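Local coordinates for cellulase (Bacillus sp. BG-CS10, PDB 5E09), which probably hydrolyses internal beta-1,4-glucosidic bonds of cellulose, as a halophilic family 5 glycoside hydrolase that also carries carbohydrate-binding modules, at residues T8-Y13 / D216-A221; N205-T210 / N258-N263. One frame throughout, in Å; residues are numbered along the deposited sequence.

Contact 1. Residues T8-Y13 / D216-A221; sequences TDIQSY and DPNLIA
Ile-10 reaches from the first turn of helix 9-15 onto the chain that leads into strand 219-225. CG2 rests against the carbonyl oxygen Pro-217 O at 3.4 Å. The other branch has CG1 anti to the backbone N (chi1 -165°), on the side of Ile-220, where the two CG1 atoms, Ile-10 CG1 and Ile-220 CG1, meet at 4.2 Å. Its end, Ile-10 CD1, lies 4.1 Å from both CA and OD1 of Asn-218, whose side chain runs obliquely to that of Ile-10. One turn on, Tyr-13 CE1 touches Ile-220 CD1 at 4.3 Å, while Tyr-13 OH is bonded to His-140 O. Pro-189 adds to this apolar patch, touching Ile-10, Tyr-13 and Ile-220. Each segment also holds its own shape: Thr-8 and Gln-11 form a capping box, with Thr-8 N bonded to Gln-11 OE1 and a weak return bond from Gln-11 N to Thr-8 OG1, and Asp-216 OD1 accepts from Asn-218 N at 2.7 Å in an Asx turn. Asp-216 OD2 forms a salt bridge with Arg-179 NE and a hydrogen bond with Tyr-175 OH. Helix 9-15 thus lies against the N-terminal end of the sixth strand of a (beta/alpha)8 TIM barrel.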
ATOM      1  N   THR A   8      24.742  17.594   0.469  1.00 69.79           N
ATOM      2  CA  THR A   8      24.382  18.702   1.357  1.00 71.93           C
ATOM      3  C   THR A   8      23.792  18.209   2.674  1.00 54.96           C
ATOM      4  O   THR A   8      23.514  17.021   2.831  1.00 62.51           O
ATOM      5  CB  THR A   8      23.371  19.664   0.699  1.00 71.13           C
ATOM      6  OG1 THR A   8      22.118  18.993   0.512  1.00 72.52           O
ATOM      7  CG2 THR A   8      23.897  20.161  -0.645  1.00 54.79           C
ATOM      8  N   ASP A   9      23.601  19.132   3.614  1.00 53.40           N
ATOM      9  CA  ASP A   9      23.055  18.798   4.930  1.00 52.11           C
ATOM     10  C   ASP A   9      21.625  18.268   4.877  1.00 60.73           C
ATOM     11  O   ASP A   9      21.283  17.347   5.616  1.00 54.77           O
ATOM     12  CB  ASP A   9      23.101  20.013   5.862  1.00 56.21           C
ATOM     13  CG  ASP A   9      24.513  20.399   6.253  1.00 83.89           C
ATOM     14  OD1 ASP A   9      25.472  19.883   5.640  1.00 79.17           O
ATOM     15  OD2 ASP A   9      24.660  21.224   7.180  1.00 86.50           O
ATOM     16  N   ILE A  10      20.785  18.864   4.034  1.00 52.77           N
ATOM     17  CA  ILE A  10      19.387  18.461   3.985  1.00 47.33           C
ATOM     18  C   ILE A  10      19.243  17.101   3.290  1.00 51.21           C
ATOM     19  O   ILE A  10      18.366  16.305   3.638  1.00 46.11           O
ATOM     20  CB  ILE A  10      18.507  19.532   3.291  1.00 50.37           C
ATOM     21  CG1 ILE A  10      17.027  19.267   3.569  1.00 40.66           C
ATOM     22  CG2 ILE A  10      18.811  19.637   1.793  1.00 42.54           C
ATOM     23  CD1 ILE A  10      16.666  19.323   5.040  1.00 36.59           C
ATOM     24  N   GLN A  11      20.128  16.823   2.336  1.00 45.98           N
ATOM     25  CA  GLN A  11      20.139  15.532   1.661  1.00 50.47           C
ATOM     26  C   GLN A  11      20.560  14.414   2.616  1.00 57.50           C
ATOM     27  O   GLN A  11      20.061  13.284   2.530  1.00 54.09           O
ATOM     28  CB  GLN A  11      21.074  15.560   0.451  1.00 50.80           C
ATOM     29  CG  GLN A  11      20.563  16.342  -0.745  1.00 59.69           C
ATOM     30  CD  GLN A  11      21.513  16.272  -1.935  1.00 75.30           C
ATOM     31  OE1 GLN A  11      22.706  16.566  -1.813  1.00 67.98           O
ATOM     32  NE2 GLN A  11      20.986  15.879  -3.092  1.00 66.54           N
ATOM     33  N   SER A  12      21.485  14.732   3.519  1.00 46.72           N
ATOM     34  CA  SER A  12      21.959  13.770   4.510  1.00 53.67           C
ATOM     35  C   SER A  12      20.919  13.578   5.602  1.00 39.20           C
ATOM     36  O   SER A  12      20.712  12.473   6.099  1.00 41.62           O
ATOM     37  CB  SER A  12      23.288  14.230   5.116  1.00 43.74           C
ATOM     38  OG  SER A  12      24.308  14.233   4.136  1.00 67.07           O
ATOM     39  N   TYR A  13      20.290  14.683   5.981  1.00 38.61           N
ATOM     40  CA  TYR A  13      19.135  14.681   6.861  1.00 38.29           C
ATOM     41  C   TYR A  13      18.088  13.695   6.342  1.00 48.58           C
ATOM     42  O   TYR A  13      17.668  12.792   7.068  1.00 47.72           O
ATOM     43  CB  TYR A  13      18.563  16.098   6.958  1.00 38.59           C
ATOM     44  CG  TYR A  13      17.363  16.278   7.866  1.00 50.53           C
ATOM     45  CD1 TYR A  13      16.073  16.048   7.396  1.00 44.18           C
ATOM     46  CD2 TYR A  13      17.511  16.720   9.175  1.00 36.48           C
ATOM     47  CE1 TYR A  13      14.972  16.229   8.205  1.00 40.14           C
ATOM     48  CE2 TYR A  13      16.410  16.903   9.997  1.00 43.94           C
ATOM     49  CZ  TYR A  13      15.138  16.653   9.503  1.00 55.01           C
ATOM     50  OH  TYR A  13      14.017  16.832  10.294  1.00 42.84           O
ATOM     51  N   ASP A 216      15.227  28.406  -0.101  1.00 51.11           N
ATOM     52  CA  ASP A 216      15.562  27.959   1.247  1.00 43.83           C
ATOM     53  C   ASP A 216      16.294  26.620   1.174  1.00 49.65           C
ATOM     54  O   ASP A 216      15.873  25.724   0.441  1.00 53.00           O
ATOM     55  CB  ASP A 216      14.287  27.847   2.092  1.00 41.38           C
ATOM     56  CG  ASP A 216      14.566  27.601   3.563  1.00 43.11           C
ATOM     57  OD1 ASP A 216      14.981  26.479   3.909  1.00 50.05           O
ATOM     58  OD2 ASP A 216      14.346  28.523   4.380  1.00 51.88           O
ATOM     59  N   PRO A 217      17.394  26.477   1.931  1.00 57.34           N
ATOM     60  CA  PRO A 217      18.200  25.252   1.867  1.00 46.05           C
ATOM     61  C   PRO A 217      17.545  24.057   2.559  1.00 52.30           C
ATOM     62  O   PRO A 217      17.939  22.921   2.306  1.00 54.98           O
ATOM     63  CB  PRO A 217      19.482  25.650   2.597  1.00 43.01           C
ATOM     64  CG  PRO A 217      19.013  26.642   3.612  1.00 42.24           C
ATOM     65  CD  PRO A 217      17.929  27.433   2.921  1.00 42.75           C
ATOM     66  N   ASN A 218      16.559  24.314   3.412  1.00 44.92           N
ATOM     67  CA  ASN A 218      15.984  23.265   4.251  1.00 47.56           C
ATOM     68  C   ASN A 218      14.585  22.836   3.826  1.00 51.59           C
ATOM     69  O   ASN A 218      13.658  22.818   4.633  1.00 46.77           O
ATOM     70  CB  ASN A 218      15.968  23.732   5.706  1.00 59.77           C
ATOM     71  CG  ASN A 218      17.372  23.878   6.285  1.00 58.24           C
ATOM     72  OD1 ASN A 218      18.193  22.964   6.193  1.00 49.94           O
ATOM     73  ND2 ASN A 218      17.656  25.040   6.860  1.00 46.54           N
ATOM     74  N   LEU A 219      14.445  22.480   2.554  1.00 56.72           N
ATOM     75  CA  LEU A 219      13.152  22.111   1.996  1.00 43.14           C
ATOM     76  C   LEU A 219      13.201  20.706   1.395  1.00 41.89           C
ATOM     77  O   LEU A 219      14.211  20.294   0.828  1.00 36.52           O
ATOM     78  CB  LEU A 219      12.715  23.134   0.941  1.00 43.11           C
ATOM     79  CG  LEU A 219      12.451  24.574   1.411  1.00 47.53           C
ATOM     80  CD1 LEU A 219      12.054  25.463   0.241  1.00 46.50           C
ATOM     81  CD2 LEU A 219      11.387  24.626   2.491  1.00 33.43           C
ATOM     82  N   ILE A 220      12.098  19.978   1.534  1.00 34.45           N
ATOM     83  CA  ILE A 220      11.995  18.600   1.079  1.00 38.32           C
ATOM     84  C   ILE A 220      10.739  18.417   0.240  1.00 38.17           C
ATOM     85  O   ILE A 220       9.661  18.842   0.639  1.00 37.54           O
ATOM     86  CB  ILE A 220      11.950  17.615   2.264  1.00 41.96           C
ATOM     87  CG1 ILE A 220      13.146  17.832   3.197  1.00 42.44           C
ATOM     88  CG2 ILE A 220      11.893  16.180   1.764  1.00 32.84           C
ATOM     89  CD1 ILE A 220      12.914  17.319   4.601  1.00 42.88           C
ATOM     90  N   ALA A 221      10.878  17.797  -0.924  1.00 38.95           N
ATOM     91  CA  ALA A 221       9.728  17.485  -1.763  1.00 36.25           C
ATOM     92  C   ALA A 221       9.098  16.179  -1.299  1.00 45.32           C
ATOM     93  O   ALA A 221       9.809  15.265  -0.897  1.00 51.05           O
ATOM     94  CB  ALA A 221      10.145  17.392  -3.226  1.00 35.60           C
TER

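Contact 2. Residues N205-T210 / N258-N263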
ATOM      1  N   ASN A 205       7.182  19.898 -11.742  1.00 41.40           N
ATOM      2  CA  ASN A 205       7.754  21.175 -12.149  1.00 40.44           C
ATOM      3  C   ASN A 205       7.250  22.335 -11.310  1.00 43.87           C
ATOM      4  O   ASN A 205       8.022  23.208 -10.935  1.00 51.49           O
ATOM      5  CB  ASN A 205       7.460  21.452 -13.621  1.00 41.89           C
ATOM      6  CG  ASN A 205       8.286  20.591 -14.547  1.00 50.24           C
ATOM      7  OD1 ASN A 205       9.387  20.165 -14.194  1.00 59.77           O
ATOM      8  ND2 ASN A 205       7.759  20.317 -15.736  1.00 58.34           N
ATOM      9  N   ARG A 206       5.956  22.344 -11.014  1.00 39.63           N
ATOM     10  CA  ARG A 206       5.379  23.453 -10.263  1.00 43.64           C
ATOM     11  C   ARG A 206       5.821  23.453  -8.804  1.00 57.89           C
ATOM     12  O   ARG A 206       6.067  24.520  -8.221  1.00 45.86           O
ATOM     13  CB  ARG A 206       3.860  23.413 -10.368  1.00 41.34           C
ATOM     14  CG  ARG A 206       3.410  23.543 -11.805  1.00 54.31           C
ATOM     15  CD  ARG A 206       1.939  23.770 -11.921  1.00 55.19           C
ATOM     16  NE  ARG A 206       1.634  25.148 -12.289  1.00 66.25           N
ATOM     17  CZ  ARG A 206       1.245  25.523 -13.502  1.00 66.03           C
ATOM     18  NH1 ARG A 206       1.106  24.620 -14.464  1.00 61.45           N
ATOM     19  NH2 ARG A 206       0.985  26.800 -13.749  1.00 76.34           N
ATOM     20  N   LEU A 207       5.933  22.265  -8.212  1.00 48.59           N
ATOM     21  CA  LEU A 207       6.518  22.186  -6.876  1.00 42.85           C
ATOM     22  C   LEU A 207       7.957  22.708  -6.917  1.00 42.42           C
ATOM     23  O   LEU A 207       8.390  23.465  -6.042  1.00 40.40           O
ATOM     24  CB  LEU A 207       6.478  20.755  -6.344  1.00 37.23           C
ATOM     25  CG  LEU A 207       7.252  20.552  -5.042  1.00 34.48           C
ATOM     26  CD1 LEU A 207       6.715  21.451  -3.959  1.00 32.56           C
ATOM     27  CD2 LEU A 207       7.191  19.103  -4.611  1.00 42.15           C
ATOM     28  N   HIS A 208       8.682  22.303  -7.957  1.00 40.38           N
ATOM     29  CA  HIS A 208      10.060  22.739  -8.174  1.00 50.79           C
ATOM     30  C   HIS A 208      10.162  24.263  -8.214  1.00 42.62           C
ATOM     31  O   HIS A 208      11.015  24.866  -7.561  1.00 46.35           O
ATOM     32  CB  HIS A 208      10.592  22.129  -9.475  1.00 51.07           C
ATOM     33  CG  HIS A 208      12.075  22.278  -9.653  1.00 59.17           C
ATOM     34  ND1 HIS A 208      12.912  22.633  -8.630  1.00 67.58           N
ATOM     35  CD2 HIS A 208      12.851  22.111 -10.753  1.00 49.68           C
ATOM     36  CE1 HIS A 208      14.161  22.682  -9.084  1.00 52.10           C
ATOM     37  NE2 HIS A 208      14.146  22.373 -10.361  1.00 59.64           N
ATOM     38  N   GLN A 209       9.261  24.879  -8.969  1.00 50.66           N
ATOM     39  CA  GLN A 209       9.217  26.325  -9.095  1.00 51.22           C
ATOM     40  C   GLN A 209       8.906  26.981  -7.751  1.00 47.34           C
ATOM     41  O   GLN A 209       9.552  27.958  -7.372  1.00 51.91           O
ATOM     42  CB  GLN A 209       8.186  26.735 -10.153  1.00 50.12           C
ATOM     43  CG  GLN A 209       8.139  28.230 -10.448  1.00 52.13           C
ATOM     44  CD  GLN A 209       9.499  28.807 -10.813  1.00 80.62           C
ATOM     45  OE1 GLN A 209       9.867  29.887 -10.350  1.00 73.51           O
ATOM     46  NE2 GLN A 209      10.251  28.092 -11.650  1.00 65.08           N
ATOM     47  N   THR A 210       7.930  26.437  -7.028  1.00 42.38           N
ATOM     48  CA  THR A 210       7.621  26.941  -5.689  1.00 49.47           C
ATOM     49  C   THR A 210       8.862  26.937  -4.797  1.00 43.50           C
ATOM     50  O   THR A 210       9.140  27.905  -4.079  1.00 52.45           O
ATOM     51  CB  THR A 210       6.519  26.110  -5.003  1.00 49.75           C
ATOM     52  OG1 THR A 210       5.321  26.147  -5.787  1.00 49.09           O
ATOM     53  CG2 THR A 210       6.229  26.648  -3.600  1.00 43.05           C
ATOM     54  N   ASN A 258      14.952  12.953 -11.698  1.00 44.93           N
ATOM     55  CA  ASN A 258      15.448  14.001 -12.587  1.00 52.44           C
ATOM     56  C   ASN A 258      15.047  15.394 -12.126  1.00 53.67           C
ATOM     57  O   ASN A 258      15.852  16.329 -12.166  1.00 53.62           O
ATOM     58  CB  ASN A 258      14.950  13.784 -14.016  1.00 47.65           C
ATOM     59  CG  ASN A 258      15.392  12.456 -14.587  1.00 64.61           C
ATOM     60  OD1 ASN A 258      16.415  11.898 -14.177  1.00 67.16           O
ATOM     61  ND2 ASN A 258      14.622  11.938 -15.540  1.00 66.38           N
ATOM     62  N   THR A 259      13.802  15.537 -11.681  1.00 53.90           N
ATOM     63  CA  THR A 259      13.318  16.860 -11.309  1.00 53.19           C
ATOM     64  C   THR A 259      13.898  17.360  -9.986  1.00 44.23           C
ATOM     65  O   THR A 259      14.289  18.519  -9.886  1.00 61.57           O
ATOM     66  CB  THR A 259      11.786  16.886 -11.229  1.00 46.80           C
ATOM     67  OG1 THR A 259      11.245  16.496 -12.496  1.00 49.83           O
ATOM     68  CG2 THR A 259      11.291  18.286 -10.882  1.00 44.04           C
ATOM     69  N   PHE A 260      13.969  16.498  -8.978  1.00 49.25           N
ATOM     70  CA  PHE A 260      14.369  16.947  -7.645  1.00 45.31           C
ATOM     71  C   PHE A 260      15.728  16.422  -7.172  1.00 56.49           C
ATOM     72  O   PHE A 260      16.651  17.204  -6.927  1.00 51.21           O
ATOM     73  CB  PHE A 260      13.307  16.559  -6.624  1.00 44.95           C
ATOM     74  CG  PHE A 260      11.988  17.237  -6.829  1.00 49.09           C
ATOM     75  CD1 PHE A 260      11.841  18.589  -6.567  1.00 50.60           C
ATOM     76  CD2 PHE A 260      10.888  16.521  -7.266  1.00 48.02           C
ATOM     77  CE1 PHE A 260      10.625  19.218  -6.749  1.00 46.84           C
ATOM     78  CE2 PHE A 260       9.663  17.146  -7.448  1.00 47.36           C
ATOM     79  CZ  PHE A 260       9.536  18.494  -7.190  1.00 40.63           C
ATOM     80  N   THR A 261      15.837  15.105  -7.018  1.00 48.50           N
ATOM     81  CA  THR A 261      17.043  14.490  -6.461  1.00 57.42           C
ATOM     82  C   THR A 261      18.307  14.829  -7.266  1.00 56.50           C
ATOM     83  O   THR A 261      19.368  15.058  -6.692  1.00 50.28           O
ATOM     84  CB  THR A 261      16.888  12.956  -6.372  1.00 52.90           C
ATOM     85  OG1 THR A 261      15.839  12.636  -5.446  1.00 56.87           O
ATOM     86  CG2 THR A 261      18.176  12.301  -5.898  1.00 42.74           C
ATOM     87  N   ALA A 262      18.183  14.868  -8.590  1.00 64.04           N
ATOM     88  CA  ALA A 262      19.305  15.205  -9.462  1.00 48.64           C
ATOM     89  C   ALA A 262      19.826  16.612  -9.166  1.00 60.11           C
ATOM     90  O   ALA A 262      21.031  16.861  -9.201  1.00 57.98           O
ATOM     91  CB  ALA A 262      18.900  15.085 -10.918  1.00 49.96           C
ATOM     92  N   ASN A 263      18.909  17.529  -8.876  1.00 65.91           N
ATOM     93  CA  ASN A 263      19.280  18.837  -8.353  1.00 48.18           C
ATOM     94  C   ASN A 263      19.382  18.720  -6.837  1.00 53.68           C
ATOM     95  O   ASN A 263      19.326  17.622  -6.289  1.00 62.86           O
ATOM     96  CB  ASN A 263      18.187  19.863  -8.648  1.00 51.76           C
ATOM     97  CG  ASN A 263      17.870  19.959 -10.130  1.00 61.45           C
ATOM     98  OD1 ASN A 263      18.757  20.184 -10.953  1.00 77.31           O
ATOM     99  ND2 ASN A 263      16.602  19.769 -10.479  1.00 59.28           N
TER
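His-208 faces two consecutive residues of helix 243-261, Thr-259 and Phe-260, and then Asn-263 just beyond. A chi1 of -168° puts His-208 CG anti to the backbone N; the carbonyl oxygen Thr-259 O sits over one face of the imidazole, 3.8 Å above the plane and displaced toward the rim. The methyl Thr-259 CG2 lies 4.1 Å from His-208 CD2 and also covers one face of the Phe-260 ring, above its centre. The Asn-263 and His-208 side chains cross at about a right angle, yet amide and ring planes are only 19° apart. Asn-263 ND2 stands 3.6 Å from His-208 NE2 and gives a weak bond to Thr-259 O, so one carbonyl meets both the amide and the imidazole.

Phe-260 supplies the apolar half. Its CG is anti to the carbonyl carbon, and the far end of the ring comes up to the first helix: Phe-260 CE1 is 3.8 Å from His-208 CA, and Phe-260 CZ is 3.5 Å from Leu-207 CD2. The leucine crosses the phenylalanine side chain at about a right angle. The imidazole and phenyl planes are inclined at 67°, their centroids 5.8 Å apart. Ile-265 packs on both side chains, and Val-267 and Leu-204 also pack on Phe-260. At the polar margin, Gln-201 NE2 bonds both Asn-205 OD1 and Thr-259 OG1, tying the helices together; Thr-259 OG1 is also bonded to Arg-255 O. A wider pi-type turn spans 258-261. Neighbouring outer helices packed in this way, one preceding strand 219-225 and the other strand 267-272, are characteristic of a TIM barrel.

Contacts 1 and 2 adjoin in the catalytic barrel, their centres about 13 Å apart, and alternate along the chain: helix 201-214 of contact 2 is followed, after a short connection, by strand 219-225 of contact 1. Their closest meeting is at Ala-221, whose CB lies 3.7 Å from Leu-207 CD2 and 3.9 Å from Phe-260 CD1, so the strand bears on the apolar side of the helix pair. Backbone bonds from Ala-221 to Pro-266 and Val-268 join the same strand to the one that follows helix 243-261. Gln-11 NE2 approaches Thr-261 O and Asn-263 O, each at 4.0 Å, too far for a hydrogen bond. In family 5 barrels the active site lies at the opposite, C-terminal end of the strands from contact 1.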